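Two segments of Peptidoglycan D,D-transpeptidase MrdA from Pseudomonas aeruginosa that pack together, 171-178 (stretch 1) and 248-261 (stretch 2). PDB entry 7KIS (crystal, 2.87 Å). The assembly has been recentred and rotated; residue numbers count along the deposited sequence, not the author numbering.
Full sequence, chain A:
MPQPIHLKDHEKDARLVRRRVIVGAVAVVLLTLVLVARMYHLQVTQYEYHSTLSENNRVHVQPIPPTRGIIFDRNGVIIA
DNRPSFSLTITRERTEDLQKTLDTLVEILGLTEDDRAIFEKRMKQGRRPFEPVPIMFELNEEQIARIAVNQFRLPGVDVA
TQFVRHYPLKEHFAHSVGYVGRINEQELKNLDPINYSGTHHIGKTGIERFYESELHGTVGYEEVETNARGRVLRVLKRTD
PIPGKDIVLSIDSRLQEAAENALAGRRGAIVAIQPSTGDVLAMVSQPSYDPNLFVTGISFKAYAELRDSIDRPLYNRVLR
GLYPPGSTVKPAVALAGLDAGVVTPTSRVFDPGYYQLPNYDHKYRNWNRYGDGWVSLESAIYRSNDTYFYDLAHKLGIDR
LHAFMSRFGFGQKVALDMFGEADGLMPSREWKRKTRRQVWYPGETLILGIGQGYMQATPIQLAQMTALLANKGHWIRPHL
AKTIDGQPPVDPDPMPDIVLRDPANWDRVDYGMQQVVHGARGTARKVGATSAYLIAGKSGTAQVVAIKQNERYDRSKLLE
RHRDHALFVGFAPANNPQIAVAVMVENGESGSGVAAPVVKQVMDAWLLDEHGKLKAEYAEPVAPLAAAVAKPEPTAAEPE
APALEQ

Stretch 1 (171-178) EHFAHSVG
Stretch 2 (248-261) VLSIDSRLQEAAEN

Polar groups drawn into a contact between distant segments need partners, and MrdA shows how modest those partners can be. Stretch 2 leaves a strand at Leu249, turns, and from Ser253 runs as a helix with Asp252 at its N-cap; Asp252 O accepts from Leu255 N (3.0 Å) and Gln256 N (2.8 Å). Stretch 1 passes from a 3-10 segment at Glu171-His172 into helical phi/psi at 174-177, with Val177 N hydrogen-bonded to Phe173 O at 2.9 Å. The register runs antiparallel: CA-CA, His172-Glu257 7.0 Å, Ser176-Ile251 8.8 Å, Val177-Leu249 9.0 Å.

Partly exposed, His172 (chi1 m) donates weakly from ND1 to Glu260 (m, t) OE2 at 3.0 Å and OE1 at 3.5 Å, while Glu257 CG sits over its ring face, 3.8 Å from the centroid. Deeper, Gln256 (chi1 t, chi2 98°) gives a weak bond from NE2 to Ser176 OG (m), 2.8 Å; its OE1 and NE2 also find partners elsewhere in the structure. Buried carbon side chains suit the remainder: Phe173 (m, chi2 97°), CB sideways but ring end nearer, brings CE2 to Ile251 CD1 (m, t) at 3.9 Å; Val177 CG2 (t) meets Leu249 CD1 (m, t) at 3.6 Å. Ser253 OG (m) touches the Phe173 ring edge, 2.9 Å from CZ, without hydrogen-bonding stretch 1. Altogether 430 Å² is buried, both sides summed.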

# COMPACT_ATOMS: atom_id res chain seq x y z
N GLU A 171 -8.81 5.26 17.67
CA GLU A 171 -8.18 4.12 17.01
C GLU A 171 -8.18 4.21 15.49
O GLU A 171 -7.42 3.49 14.85
CB GLU A 171 -8.89 2.83 17.44
CG GLU A 171 -10.32 2.69 16.94
CD GLU A 171 -11.31 3.51 17.74
OE1 GLU A 171 -12.39 3.84 17.19
OE2 GLU A 171 -11.02 3.84 18.91
N HIS A 172 -9.01 5.08 14.91
CA HIS A 172 -9.10 5.16 13.45
C HIS A 172 -7.82 5.69 12.80
O HIS A 172 -7.77 5.77 11.57
CB HIS A 172 -10.28 6.05 13.05
CG HIS A 172 -11.61 5.51 13.46
ND1 HIS A 172 -11.92 4.16 13.41
CD2 HIS A 172 -12.71 6.13 13.94
CE1 HIS A 172 -13.15 3.98 13.84
NE2 HIS A 172 -13.66 5.16 14.16
N PHE A 173 -6.79 6.05 13.58
CA PHE A 173 -5.58 6.62 13.01
C PHE A 173 -4.30 6.18 13.71
O PHE A 173 -3.27 6.84 13.55
CB PHE A 173 -5.65 8.15 13.04
CG PHE A 173 -6.27 8.74 11.82
CD1 PHE A 173 -7.61 9.09 11.80
CD2 PHE A 173 -5.51 8.93 10.68
CE1 PHE A 173 -8.17 9.64 10.67
CE2 PHE A 173 -6.07 9.47 9.55
CZ PHE A 173 -7.40 9.83 9.54
N ALA A 174 -4.34 5.09 14.47
CA ALA A 174 -3.17 4.72 15.27
C ALA A 174 -1.97 4.43 14.39
O ALA A 174 -0.83 4.77 14.75
CB ALA A 174 -3.50 3.52 16.15
N HIS A 175 -2.19 3.80 13.24
CA HIS A 175 -1.10 3.45 12.34
C HIS A 175 -0.84 4.50 11.27
O HIS A 175 0.27 4.55 10.72
CB HIS A 175 -1.37 2.09 11.69
CG HIS A 175 -1.47 0.97 12.67
ND1 HIS A 175 -0.36 0.38 13.24
CD2 HIS A 175 -2.54 0.34 13.20
CE1 HIS A 175 -0.74 -0.57 14.07
NE2 HIS A 175 -2.06 -0.62 14.07
N SER A 176 -1.83 5.33 10.94
CA SER A 176 -1.62 6.42 10.00
C SER A 176 -0.86 7.58 10.65
O SER A 176 0.24 7.93 10.23
CB SER A 176 -2.96 6.90 9.43
OG SER A 176 -3.86 5.82 9.27
N VAL A 177 -1.46 8.18 11.69
CA VAL A 177 -0.86 9.35 12.32
C VAL A 177 0.20 8.93 13.34
O VAL A 177 1.24 9.59 13.47
CB VAL A 177 -1.95 10.22 12.97
CG1 VAL A 177 -1.32 11.36 13.76
CG2 VAL A 177 -2.89 10.75 11.92
N GLY A 178 -0.03 7.83 14.05
CA GLY A 178 0.84 7.44 15.14
C GLY A 178 0.42 8.12 16.42
O GLY A 178 -0.76 8.44 16.60
N VAL A 248 -1.94 18.96 6.89
CA VAL A 248 -3.19 18.47 6.33
C VAL A 248 -2.89 17.13 5.69
O VAL A 248 -2.03 17.03 4.81
CB VAL A 248 -3.78 19.46 5.31
CG1 VAL A 248 -5.22 19.09 5.00
CG2 VAL A 248 -3.69 20.88 5.84
N LEU A 249 -3.60 16.09 6.12
CA LEU A 249 -3.33 14.77 5.60
C LEU A 249 -4.16 14.52 4.35
O LEU A 249 -5.21 15.12 4.13
CB LEU A 249 -3.63 13.69 6.64
CG LEU A 249 -2.87 13.75 7.97
CD1 LEU A 249 -3.42 12.71 8.92
CD2 LEU A 249 -1.38 13.54 7.75
N SER A 250 -3.67 13.59 3.52
CA SER A 250 -4.39 13.20 2.31
C SER A 250 -5.56 12.29 2.61
O SER A 250 -6.45 12.16 1.76
CB SER A 250 -3.43 12.52 1.33
OG SER A 250 -2.16 13.14 1.34
N ILE A 251 -5.59 11.67 3.79
CA ILE A 251 -6.57 10.64 4.07
C ILE A 251 -7.94 11.27 4.27
O ILE A 251 -8.11 12.19 5.08
CB ILE A 251 -6.17 9.84 5.32
CG1 ILE A 251 -4.90 9.02 5.05
CG2 ILE A 251 -7.30 8.94 5.77
CD1 ILE A 251 -4.43 8.24 6.26
N ASP A 252 -8.93 10.78 3.53
CA ASP A 252 -10.32 11.03 3.84
C ASP A 252 -10.79 9.96 4.81
O ASP A 252 -10.80 8.76 4.48
CB ASP A 252 -11.18 11.02 2.57
CG ASP A 252 -12.59 11.52 2.83
OD1 ASP A 252 -12.75 12.61 3.41
OD2 ASP A 252 -13.54 10.81 2.44
N SER A 253 -11.20 10.38 6.01
CA SER A 253 -11.56 9.42 7.04
C SER A 253 -12.99 8.95 6.92
O SER A 253 -13.38 8.00 7.61
CB SER A 253 -11.34 10.04 8.43
OG SER A 253 -10.05 10.60 8.50
N ARG A 254 -13.77 9.55 6.02
CA ARG A 254 -15.02 8.92 5.62
C ARG A 254 -14.74 7.72 4.74
O ARG A 254 -15.60 6.84 4.61
CB ARG A 254 -15.90 9.94 4.87
CG ARG A 254 -16.05 11.28 5.58
CD ARG A 254 -15.74 12.44 4.64
NE ARG A 254 -16.89 12.81 3.81
CZ ARG A 254 -16.87 12.83 2.48
NH1 ARG A 254 -15.76 12.50 1.82
NH2 ARG A 254 -17.96 13.17 1.80
N LEU A 255 -13.56 7.67 4.13
CA LEU A 255 -13.05 6.48 3.46
C LEU A 255 -12.21 5.61 4.38
O LEU A 255 -12.20 4.38 4.22
CB LEU A 255 -12.21 6.90 2.24
CG LEU A 255 -11.94 5.84 1.18
CD1 LEU A 255 -13.17 5.65 0.31
CD2 LEU A 255 -10.74 6.23 0.34
N GLN A 256 -11.50 6.20 5.34
CA GLN A 256 -10.78 5.41 6.34
C GLN A 256 -11.74 4.60 7.21
O GLN A 256 -11.47 3.43 7.52
CB GLN A 256 -9.92 6.32 7.22
CG GLN A 256 -8.91 5.59 8.09
CD GLN A 256 -7.52 5.56 7.47
OE1 GLN A 256 -7.37 5.69 6.26
NE2 GLN A 256 -6.51 5.41 8.31
N GLU A 257 -12.86 5.19 7.62
CA GLU A 257 -13.84 4.46 8.41
C GLU A 257 -14.56 3.42 7.56
O GLU A 257 -14.83 2.30 8.03
CB GLU A 257 -14.83 5.42 9.06
CG GLU A 257 -14.48 5.76 10.51
CD GLU A 257 -15.70 5.91 11.39
OE1 GLU A 257 -15.95 7.03 11.88
OE2 GLU A 257 -16.42 4.91 11.60
N ALA A 258 -14.90 3.76 6.31
CA ALA A 258 -15.58 2.81 5.44
C ALA A 258 -14.67 1.64 5.09
O ALA A 258 -15.16 0.53 4.86
CB ALA A 258 -16.06 3.51 4.17
N ALA A 259 -13.36 1.87 5.06
CA ALA A 259 -12.43 0.78 4.79
C ALA A 259 -12.34 -0.16 5.99
O ALA A 259 -12.37 -1.39 5.83
CB ALA A 259 -11.05 1.34 4.43
N GLU A 260 -12.22 0.39 7.20
CA GLU A 260 -12.23 -0.45 8.39
C GLU A 260 -13.55 -1.21 8.50
O GLU A 260 -13.58 -2.37 8.92
CB GLU A 260 -12.02 0.39 9.65
CG GLU A 260 -10.74 1.20 9.70
CD GLU A 260 -10.58 1.94 11.01
OE1 GLU A 260 -10.52 1.27 12.07
OE2 GLU A 260 -10.51 3.19 10.99
N ASN A 261 -14.66 -0.55 8.13
CA ASN A 261 -15.94 -1.24 8.08
C ASN A 261 -15.93 -2.34 7.04
O ASN A 261 -16.48 -3.43 7.27
CB ASN A 261 -17.05 -0.23 7.80
CG ASN A 261 -18.43 -0.82 7.96
OD1 ASN A 261 -18.61 -1.86 8.60
ND2 ASN A 261 -19.43 -0.16 7.38